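Local coordinates for adhesion and penetration protein autotransporter (Haemophilus influenzae, PDB 3SYJ) that promotes bacterial adherence to and invasion of host cells through its secreted passenger domain, self-associates between bacteria, and is probably a serine protease, at residues S486-R491 / T513-E518; I558-T563 / T581-K586; Y533-A538 / E564-L569. All coordinates share one frame; numbering follows the deposited sequence.

Interaction 1. Residues S486-R491 / T513-E518; sequences SLTFKR and TITGNE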
loop_
_atom_site.group_PDB
_atom_site.type_symbol
_atom_site.label_atom_id
_atom_site.label_comp_id
_atom_site.label_asym_id
_atom_site.label_seq_id
_atom_site.Cartn_x
_atom_site.Cartn_y
_atom_site.Cartn_z
ATOM N N SER A 486 -28.673 25.396 -17.834
ATOM C CA SER A 486 -27.497 26.142 -17.419
ATOM C C SER A 486 -27.747 27.638 -17.433
ATOM O O SER A 486 -28.541 28.137 -18.229
ATOM C CB SER A 486 -26.297 25.777 -18.288
ATOM O OG SER A 486 -25.885 24.450 -18.008
ATOM N N LEU A 487 -27.077 28.345 -16.529
ATOM C CA LEU A 487 -27.227 29.786 -16.407
ATOM C C LEU A 487 -25.868 30.428 -16.230
ATOM O O LEU A 487 -24.945 29.806 -15.704
ATOM C CB LEU A 487 -28.088 30.135 -15.195
ATOM C CG LEU A 487 -29.526 29.629 -15.162
ATOM C CD1 LEU A 487 -30.138 29.871 -13.789
ATOM C CD2 LEU A 487 -30.341 30.312 -16.253
ATOM N N THR A 488 -25.749 31.669 -16.683
ATOM C CA THR A 488 -24.601 32.498 -16.360
ATOM C C THR A 488 -25.087 33.700 -15.569
ATOM O O THR A 488 -26.107 34.302 -15.917
ATOM C CB THR A 488 -23.905 33.021 -17.622
ATOM O OG1 THR A 488 -23.377 31.922 -18.364
ATOM C CG2 THR A 488 -22.769 33.958 -17.250
ATOM N N PHE A 489 -24.363 34.039 -14.506
ATOM C CA PHE A 489 -24.613 35.268 -13.754
ATOM C C PHE A 489 -23.397 36.187 -13.826
ATOM O O PHE A 489 -22.258 35.723 -13.948
ATOM C CB PHE A 489 -24.858 34.964 -12.278
ATOM C CG PHE A 489 -26.134 34.223 -11.993
ATOM C CD1 PHE A 489 -27.260 34.904 -11.566
ATOM C CD2 PHE A 489 -26.193 32.849 -12.093
ATOM C CE1 PHE A 489 -28.433 34.231 -11.275
ATOM C CE2 PHE A 489 -27.362 32.162 -11.802
ATOM C CZ PHE A 489 -28.482 32.854 -11.392
ATOM N N LYS A 490 -23.634 37.492 -13.741
ATOM C CA LYS A 490 -22.553 38.429 -13.469
ATOM C C LYS A 490 -22.319 38.418 -11.963
ATOM O O LYS A 490 -21.244 38.046 -11.497
ATOM C CB LYS A 490 -22.913 39.822 -13.969
ATOM C CG LYS A 490 -23.041 39.884 -15.478
ATOM C CD LYS A 490 -23.659 41.193 -15.935
ATOM C CE LYS A 490 -24.035 41.134 -17.407
ATOM N NZ LYS A 490 -25.116 42.107 -17.723
ATOM N N ARG A 491 -23.340 38.811 -11.207
ATOM C CA ARG A 491 -23.388 38.525 -9.778
ATOM C C ARG A 491 -24.750 37.935 -9.417
ATOM O O ARG A 491 -25.763 38.248 -10.054
ATOM C CB ARG A 491 -23.106 39.776 -8.938
ATOM C CG ARG A 491 -23.998 40.961 -9.233
ATOM C CD ARG A 491 -23.660 42.166 -8.334
ATOM N NE ARG A 491 -24.435 42.110 -7.108
ATOM C CZ ARG A 491 -25.593 42.735 -6.930
ATOM N NH1 ARG A 491 -26.106 43.500 -7.885
ATOM N NH2 ARG A 491 -26.234 42.599 -5.786
ATOM N N THR A 513 -22.429 29.442 -14.217
ATOM C CA THR A 513 -21.211 30.210 -14.417
ATOM C C THR A 513 -21.368 31.586 -13.770
ATOM O O THR A 513 -22.402 32.230 -13.908
ATOM C CB THR A 513 -20.877 30.332 -15.922
ATOM O OG1 THR A 513 -20.789 29.018 -16.493
ATOM C CG2 THR A 513 -19.558 31.072 -16.146
ATOM N N ILE A 514 -20.347 32.010 -13.034
ATOM C CA ILE A 514 -20.312 33.344 -12.453
ATOM C C ILE A 514 -19.141 34.109 -13.059
ATOM O O ILE A 514 -17.997 33.651 -12.996
ATOM C CB ILE A 514 -20.182 33.287 -10.922
ATOM C CG1 ILE A 514 -21.421 32.615 -10.319
ATOM C CG2 ILE A 514 -20.012 34.683 -10.345
ATOM C CD1 ILE A 514 -21.274 32.249 -8.864
ATOM N N THR A 515 -19.431 35.255 -13.673
ATOM C CA THR A 515 -18.407 36.023 -14.392
ATOM C C THR A 515 -17.964 37.306 -13.677
ATOM O O THR A 515 -16.991 37.942 -14.077
ATOM C CB THR A 515 -18.880 36.392 -15.811
ATOM O OG1 THR A 515 -20.077 37.180 -15.729
ATOM C CG2 THR A 515 -19.163 35.127 -16.616
ATOM N N GLY A 516 -18.671 37.681 -12.618
ATOM C CA GLY A 516 -18.330 38.879 -11.875
ATOM C C GLY A 516 -18.909 40.119 -12.526
ATOM O O GLY A 516 -19.519 40.041 -13.588
ATOM N N ASN A 517 -18.727 41.265 -11.884
ATOM C CA ASN A 517 -19.269 42.509 -12.401
ATOM C C ASN A 517 -18.589 42.891 -13.707
ATOM O O ASN A 517 -17.372 42.756 -13.852
ATOM C CB ASN A 517 -19.130 43.639 -11.378
ATOM C CG ASN A 517 -20.091 43.493 -10.219
ATOM O OD1 ASN A 517 -19.744 43.756 -9.071
ATOM N ND2 ASN A 517 -21.312 43.072 -10.514
ATOM N N GLU A 518 -19.399 43.361 -14.648
ATOM C CA GLU A 518 -18.933 43.797 -15.962
ATOM C C GLU A 518 -17.876 44.903 -15.883
ATOM O O GLU A 518 -16.824 44.803 -16.509
ATOM C CB GLU A 518 -20.128 44.249 -16.810
ATOM C CG GLU A 518 -19.770 45.022 -18.068
ATOM C CD GLU A 518 -20.964 45.200 -18.995
ATOM O OE1 GLU A 518 -21.606 44.183 -19.343
ATOM O OE2 GLU A 518 -21.260 46.354 -19.377
HETATM O O HOH W 1 -23.120 28.002 -17.036
#
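Thr488 and Phe489 pair in parallel register with Thr513 and Ile514, the strand bonds running from Thr513 N to Leu487 O, from Phe489 N to Thr513 O and from Thr515 N to Phe489 O at 2.7 to 2.9 Å. Past the pairing the chains turn together, and a weak, bent bond joins Gly516 N to Lys490 O (2.8 Å, 121° at the hydrogen). On the outward face Thr488 and Thr513 lie side by side, pointing the same way, with Thr488 OG1 3.8 Å from Thr513 CB. Thr488 CG2 meets Thr515 CG2 at 3.8 Å, the two side chains crossing at about a right angle. A water bridges Leu487 O and Thr513 OG1, 2.6 Å from that hydroxyl. Thr515 holds OG1 between its backbone N and carbonyl carbon (chi1 60°), 3.6 Å from Lys490 CA. Lys490 CB rests 3.4 Å from Gly516 O, while its ammonium is paired with Asp469. On the opposite face Phe489 and Ile514 are buried. Past the strand, Arg491 forms salt bridges with Asp90 and Asp532 through NH2 and NH1. These are parallel strands of successive coils of the passenger's beta-solenoid, extended by strand 555-559, where Leu557 touches Ile514.

Interaction 2. Residues I558-T563 / T581-K586; sequences IYKPTT and TQTKGK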
loop_
_atom_site.group_PDB
_atom_site.type_symbol
_atom_site.label_atom_id
_atom_site.label_comp_id
_atom_site.label_asym_id
_atom_site.label_seq_id
_atom_site.Cartn_x
_atom_site.Cartn_y
_atom_site.Cartn_z
ATOM N N ILE A 558 -18.728 27.230 -12.256
ATOM C CA ILE A 558 -17.569 27.818 -12.912
ATOM C C ILE A 558 -17.430 29.290 -12.546
ATOM O O ILE A 558 -18.350 30.078 -12.770
ATOM C CB ILE A 558 -17.670 27.732 -14.449
ATOM C CG1 ILE A 558 -17.781 26.282 -14.918
ATOM C CG2 ILE A 558 -16.461 28.377 -15.093
ATOM C CD1 ILE A 558 -19.173 25.726 -14.881
ATOM N N TYR A 559 -16.284 29.656 -11.974
ATOM C CA TYR A 559 -15.964 31.056 -11.745
ATOM C C TYR A 559 -14.986 31.529 -12.819
ATOM O O TYR A 559 -13.853 31.058 -12.897
ATOM C CB TYR A 559 -15.384 31.269 -10.342
ATOM C CG TYR A 559 -14.997 32.702 -10.058
ATOM C CD1 TYR A 559 -15.882 33.738 -10.306
ATOM C CD2 TYR A 559 -13.748 33.020 -9.540
ATOM C CE1 TYR A 559 -15.541 35.052 -10.054
ATOM C CE2 TYR A 559 -13.393 34.334 -9.278
ATOM C CZ TYR A 559 -14.297 35.348 -9.540
ATOM O OH TYR A 559 -13.962 36.663 -9.291
ATOM N N LYS A 560 -15.438 32.462 -13.648
ATOM C CA LYS A 560 -14.666 32.892 -14.806
ATOM C C LYS A 560 -14.774 34.399 -15.000
ATOM O O LYS A 560 -15.489 34.871 -15.891
ATOM C CB LYS A 560 -15.156 32.151 -16.063
ATOM C CG LYS A 560 -14.492 32.608 -17.363
ATOM C CD LYS A 560 -14.587 31.562 -18.474
ATOM C CE LYS A 560 -16.022 31.327 -18.932
ATOM N NZ LYS A 560 -16.122 30.247 -19.974
ATOM N N PRO A 561 -14.079 35.169 -14.151
ATOM C CA PRO A 561 -14.083 36.631 -14.240
ATOM C C PRO A 561 -13.227 37.065 -15.420
ATOM O O PRO A 561 -12.515 36.226 -15.969
ATOM C CB PRO A 561 -13.408 37.044 -12.935
ATOM C CG PRO A 561 -12.504 35.891 -12.629
ATOM C CD PRO A 561 -13.349 34.705 -12.959
ATOM N N THR A 562 -13.285 38.341 -15.797
ATOM C CA THR A 562 -12.507 38.837 -16.933
ATOM C C THR A 562 -11.092 39.239 -16.536
ATOM O O THR A 562 -10.165 39.157 -17.342
ATOM C CB THR A 562 -13.159 40.074 -17.578
ATOM O OG1 THR A 562 -13.275 41.113 -16.593
ATOM C CG2 THR A 562 -14.537 39.738 -18.150
ATOM N N THR A 563 -10.931 39.683 -15.297
ATOM C CA THR A 563 -9.670 40.261 -14.862
ATOM C C THR A 563 -9.122 39.539 -13.644
ATOM O O THR A 563 -9.869 38.964 -12.856
ATOM C CB THR A 563 -9.832 41.769 -14.555
ATOM O OG1 THR A 563 -10.248 42.449 -15.743
ATOM C CG2 THR A 563 -8.524 42.382 -14.059
ATOM N N THR A 581 -14.828 24.957 -10.872
ATOM C CA THR A 581 -13.743 25.364 -11.761
ATOM C C THR A 581 -13.450 26.858 -11.662
ATOM O O THR A 581 -14.359 27.686 -11.733
ATOM C CB THR A 581 -14.091 25.033 -13.227
ATOM O OG1 THR A 581 -14.270 23.618 -13.358
ATOM C CG2 THR A 581 -12.983 25.510 -14.175
ATOM N N GLN A 582 -12.178 27.202 -11.507
ATOM C CA GLN A 582 -11.778 28.603 -11.509
ATOM C C GLN A 582 -10.780 28.883 -12.634
ATOM O O GLN A 582 -9.763 28.198 -12.763
ATOM C CB GLN A 582 -11.182 28.990 -10.158
ATOM C CG GLN A 582 -10.749 30.436 -10.077
ATOM C CD GLN A 582 -10.099 30.765 -8.752
ATOM O OE1 GLN A 582 -9.920 29.893 -7.903
ATOM N NE2 GLN A 582 -9.737 32.029 -8.567
ATOM N N THR A 583 -11.066 29.890 -13.448
ATOM C CA THR A 583 -10.195 30.206 -14.575
ATOM C C THR A 583 -9.330 31.429 -14.315
ATOM O O THR A 583 -8.342 31.651 -15.008
ATOM C CB THR A 583 -11.000 30.448 -15.858
ATOM O OG1 THR A 583 -11.824 31.606 -15.690
ATOM C CG2 THR A 583 -11.883 29.244 -16.169
ATOM N N LYS A 584 -9.695 32.220 -13.314
ATOM C CA LYS A 584 -9.008 33.479 -13.063
ATOM C C LYS A 584 -9.540 34.133 -11.794
ATOM O O LYS A 584 -10.472 33.629 -11.174
ATOM C CB LYS A 584 -9.210 34.421 -14.253
ATOM C CG LYS A 584 -8.235 35.583 -14.314
ATOM C CD LYS A 584 -8.532 36.471 -15.504
ATOM C CE LYS A 584 -8.444 35.686 -16.796
ATOM N NZ LYS A 584 -8.413 36.578 -17.984
ATOM N N GLY A 585 -8.948 35.256 -11.407
ATOM C CA GLY A 585 -9.458 36.028 -10.292
ATOM C C GLY A 585 -9.186 35.368 -8.962
ATOM O O GLY A 585 -8.299 34.527 -8.849
ATOM N N LYS A 586 -9.953 35.761 -7.951
ATOM C CA LYS A 586 -9.774 35.235 -6.607
ATOM C C LYS A 586 -11.051 34.577 -6.112
ATOM O O LYS A 586 -12.140 35.137 -6.243
ATOM C CB LYS A 586 -9.317 36.338 -5.646
ATOM C CG LYS A 586 -7.976 36.946 -6.030
ATOM C CD LYS A 586 -7.466 37.908 -4.974
ATOM C CE LYS A 586 -8.232 39.224 -4.983
ATOM N NZ LYS A 586 -7.646 40.218 -5.921
#
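Tyr559 and Pro561 fill the tight side of this contact, packed against the turn that follows strand 579-582. The strands pair in parallel, Ile558 beside Thr581 and Tyr559 beside Gln582; Tyr559 N gives a bond to Thr581 O (2.8 Å) and Thr583 N returns one to Tyr559 O (3.1 Å). Tyr559 carries CG anti to its backbone N (chi1 178°), and the ring runs beside Gln582, pointing the same way, with the ring and amide planes 48° apart. Pro561 CD sits over the centre of one ring face, 3.5 Å above the plane, while Tyr559 CE2 comes within 3.4 Å of Lys586 O. Pro561 CG in turn presses on the peptide after Lys584, 3.4 Å from Lys584 O. Gly585 belongs here: its backbone has a positive phi, and a beta carbon would collide with Pro561 CG. Gln582 NE2 bonds Lys584 O within the same turn and Ser638 O farther along the same chain. The other side is polar and more open. There Thr583 OG1 lies against the aliphatic part of Lys560, 3.3 Å from Lys560 CG, and Lys584 arches over the loop until NZ reaches Thr562 O at 3.2 Å, the donor standing well above the carbonyl plane. Exposed Lys560 and Thr562 border this face. Parallel strands stacked in register from coil to coil, here within a beta-solenoid repeat family, are the mark of a right-handed beta-solenoid, the fold of this passenger domain, as in many autotransporters.

Interaction 3. Residues Y533-A538 / E564-L569; sequences YRKEIA and EDRTLL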
loop_
_atom_site.group_PDB
_atom_site.type_symbol
_atom_site.label_atom_id
_atom_site.label_comp_id
_atom_site.label_asym_id
_atom_site.label_seq_id
_atom_site.Cartn_x
_atom_site.Cartn_y
_atom_site.Cartn_z
ATOM N N TYR A 533 -20.526 47.435 -9.246
ATOM C CA TYR A 533 -19.301 48.063 -9.736
ATOM C C TYR A 533 -18.104 47.778 -8.855
ATOM O O TYR A 533 -17.091 48.479 -8.919
ATOM C CB TYR A 533 -19.510 49.566 -9.925
ATOM C CG TYR A 533 -20.669 49.854 -10.846
ATOM C CD1 TYR A 533 -20.509 49.827 -12.226
ATOM C CD2 TYR A 533 -21.936 50.113 -10.339
ATOM C CE1 TYR A 533 -21.571 50.075 -13.078
ATOM C CE2 TYR A 533 -23.003 50.365 -11.179
ATOM C CZ TYR A 533 -22.812 50.343 -12.549
ATOM O OH TYR A 533 -23.869 50.589 -13.389
ATOM N N ARG A 534 -18.220 46.725 -8.053
ATOM C CA ARG A 534 -17.165 46.337 -7.131
ATOM C C ARG A 534 -16.373 45.160 -7.684
ATOM O O ARG A 534 -16.879 44.380 -8.485
ATOM C CB ARG A 534 -17.765 45.976 -5.772
ATOM C CG ARG A 534 -18.275 47.176 -4.984
ATOM C CD ARG A 534 -17.116 48.031 -4.492
ATOM N NE ARG A 534 -16.243 47.300 -3.574
ATOM C CZ ARG A 534 -16.285 47.413 -2.249
ATOM N NH1 ARG A 534 -17.161 48.231 -1.680
ATOM N NH2 ARG A 534 -15.450 46.711 -1.488
ATOM N N LYS A 535 -15.125 45.040 -7.249
ATOM C CA LYS A 535 -14.278 43.929 -7.650
ATOM C C LYS A 535 -14.718 42.649 -6.958
ATOM O O LYS A 535 -14.508 41.553 -7.475
ATOM C CB LYS A 535 -12.812 44.231 -7.327
ATOM C CG LYS A 535 -12.173 45.211 -8.297
ATOM C CD LYS A 535 -10.675 45.349 -8.090
ATOM C CE LYS A 535 -10.326 46.454 -7.103
ATOM N NZ LYS A 535 -8.973 47.028 -7.413
ATOM N N GLU A 536 -15.336 42.803 -5.791
ATOM C CA GLU A 536 -15.739 41.674 -4.960
ATOM C C GLU A 536 -17.236 41.430 -5.030
ATOM O O GLU A 536 -18.035 42.353 -4.844
ATOM C CB GLU A 536 -15.359 41.919 -3.500
ATOM C CG GLU A 536 -13.924 42.325 -3.284
ATOM C CD GLU A 536 -13.727 43.823 -3.399
ATOM O OE1 GLU A 536 -14.695 44.527 -3.761
ATOM O OE2 GLU A 536 -12.604 44.297 -3.116
ATOM N N ILE A 537 -17.610 40.183 -5.296
ATOM C CA ILE A 537 -18.998 39.766 -5.197
ATOM C C ILE A 537 -19.041 38.575 -4.268
ATOM O O ILE A 537 -18.015 37.946 -4.019
ATOM C CB ILE A 537 -19.605 39.384 -6.561
ATOM C CG1 ILE A 537 -18.894 38.162 -7.155
ATOM C CG2 ILE A 537 -19.548 40.566 -7.505
ATOM C CD1 ILE A 537 -19.373 37.776 -8.550
ATOM N N ALA A 538 -20.219 38.261 -3.746
ATOM C CA ALA A 538 -20.309 37.211 -2.754
ATOM C C ALA A 538 -21.596 36.426 -2.896
ATOM O O ALA A 538 -22.595 36.929 -3.407
ATOM C CB ALA A 538 -20.204 37.808 -1.353
ATOM N N GLU A 564 -7.804 39.574 -13.498
ATOM C CA GLU A 564 -7.141 38.897 -12.398
ATOM C C GLU A 564 -7.596 39.442 -11.036
ATOM O O GLU A 564 -7.594 38.723 -10.036
ATOM C CB GLU A 564 -5.622 39.005 -12.568
ATOM C CG GLU A 564 -5.096 38.420 -13.891
ATOM C CD GLU A 564 -5.440 39.263 -15.128
ATOM O OE1 GLU A 564 -5.383 40.512 -15.051
ATOM O OE2 GLU A 564 -5.757 38.675 -16.188
ATOM N N ASP A 565 -8.017 40.703 -11.006
ATOM C CA ASP A 565 -8.403 41.348 -9.752
ATOM C C ASP A 565 -9.913 41.354 -9.498
ATOM O O ASP A 565 -10.510 42.416 -9.313
ATOM C CB ASP A 565 -7.873 42.785 -9.704
ATOM C CG ASP A 565 -7.836 43.346 -8.289
ATOM O OD1 ASP A 565 -8.292 42.638 -7.365
ATOM O OD2 ASP A 565 -7.351 44.488 -8.099
ATOM N N ARG A 566 -10.525 40.174 -9.490
ATOM C CA ARG A 566 -11.945 40.044 -9.180
ATOM C C ARG A 566 -12.114 38.919 -8.181
ATOM O O ARG A 566 -11.518 37.862 -8.340
ATOM C CB ARG A 566 -12.754 39.735 -10.440
ATOM C CG ARG A 566 -12.628 40.770 -11.541
ATOM C CD ARG A 566 -13.170 42.123 -11.110
ATOM N NE ARG A 566 -13.693 42.864 -12.257
ATOM C CZ ARG A 566 -13.035 43.834 -12.885
ATOM N NH1 ARG A 566 -11.824 44.197 -12.470
ATOM N NH2 ARG A 566 -13.591 44.446 -13.924
ATOM N N THR A 567 -12.920 39.136 -7.151
ATOM C CA THR A 567 -13.055 38.141 -6.095
ATOM C C THR A 567 -14.474 37.635 -5.965
ATOM O O THR A 567 -15.430 38.402 -6.062
ATOM C CB THR A 567 -12.612 38.698 -4.734
ATOM O OG1 THR A 567 -11.252 39.123 -4.823
ATOM C CG2 THR A 567 -12.742 37.643 -3.649
ATOM N N LEU A 568 -14.592 36.330 -5.754
ATOM C CA LEU A 568 -15.862 35.697 -5.447
ATOM C C LEU A 568 -15.777 35.087 -4.052
ATOM O O LEU A 568 -14.933 34.231 -3.785
ATOM C CB LEU A 568 -16.195 34.614 -6.481
ATOM C CG LEU A 568 -17.429 33.733 -6.236
ATOM C CD1 LEU A 568 -18.678 34.564 -5.970
ATOM C CD2 LEU A 568 -17.660 32.782 -7.421
ATOM N N LEU A 569 -16.645 35.540 -3.161
ATOM C CA LEU A 569 -16.676 35.003 -1.815
ATOM C C LEU A 569 -17.825 34.016 -1.672
ATOM O O LEU A 569 -18.978 34.349 -1.946
ATOM C CB LEU A 569 -16.814 36.135 -0.792
ATOM C CG LEU A 569 -17.210 35.739 0.639
ATOM C CD1 LEU A 569 -16.171 34.817 1.262
ATOM C CD2 LEU A 569 -17.430 36.979 1.514
#
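Lys535 sets CG anti to its carbonyl carbon (chi1 -76°) and bends at chi3, while Asp565 holds CG anti to its backbone N (chi1 -161°), and the two side chains converge in a salt bridge. Lys535 NZ stands 3.1 Å from Asp565 OD2, approaching from above the carboxylate plane, and the lysine's methylenes lie across the Asp565 backbone, CD 3.2 Å from Asp565 O. Asp565 OD1 has a second partner in Lys586 NZ, which places the carboxylate between two lysines and would be expected to stabilise its negative charge. Beyond this pair the chains become parallel strands, 536-538 and 567-569, inclined by 23°. Thr567 N binds Lys535 O, Ile537 N binds Thr567 O and Leu569 N binds Ile537 O, each at 2.9 Å. This is the rung-on-rung stacking of a parallel beta-helix, in which equivalent strands of successive coils lie over one another. Into the interior point Ile537 and Leu568: CG1 of the isoleucine meets Leu568 CD1 at 3.8 Å, the side chains crossing obliquely, and Leu568 also touches Ile514. On the other face Ala538 CB abuts Leu569 CB at 3.8 Å, and Glu536 CG lies 4.1 Å from Thr567 CB. Arg534 forms a salt bridge within its own segment, NE and NH2 both donating to Glu536 OE1. Although this face looks away from the coil interior, strand 682-688 covers it, with Thr682 against Ala538 and Leu569, and Cys684, half of a disulfide with Cys673, against Thr567.

In the fold
Along the chain, interaction 1 comes first: residues 492-512 leave segment 486-491 and return beside it at 513-518, closing one coil. Interactions 2 and 3 then cross, their segments alternating as 533-538, 558-563, 564-569 and 581-586, so the two loops they close overlap along the chain. Interactions 1 and 2 lie on one face and share a ladder, Ile514 being backbone-bonded to Ile558 and Lys560. Interaction 3 belongs to a neighbouring face, reached round the turns; Ile537 packs on Ile514 from interaction 1, and Lys586 of interaction 2 is bonded through its backbone to Arg566 and Leu568. The centres of the three contacts lie about 10 to 11 Å from one another.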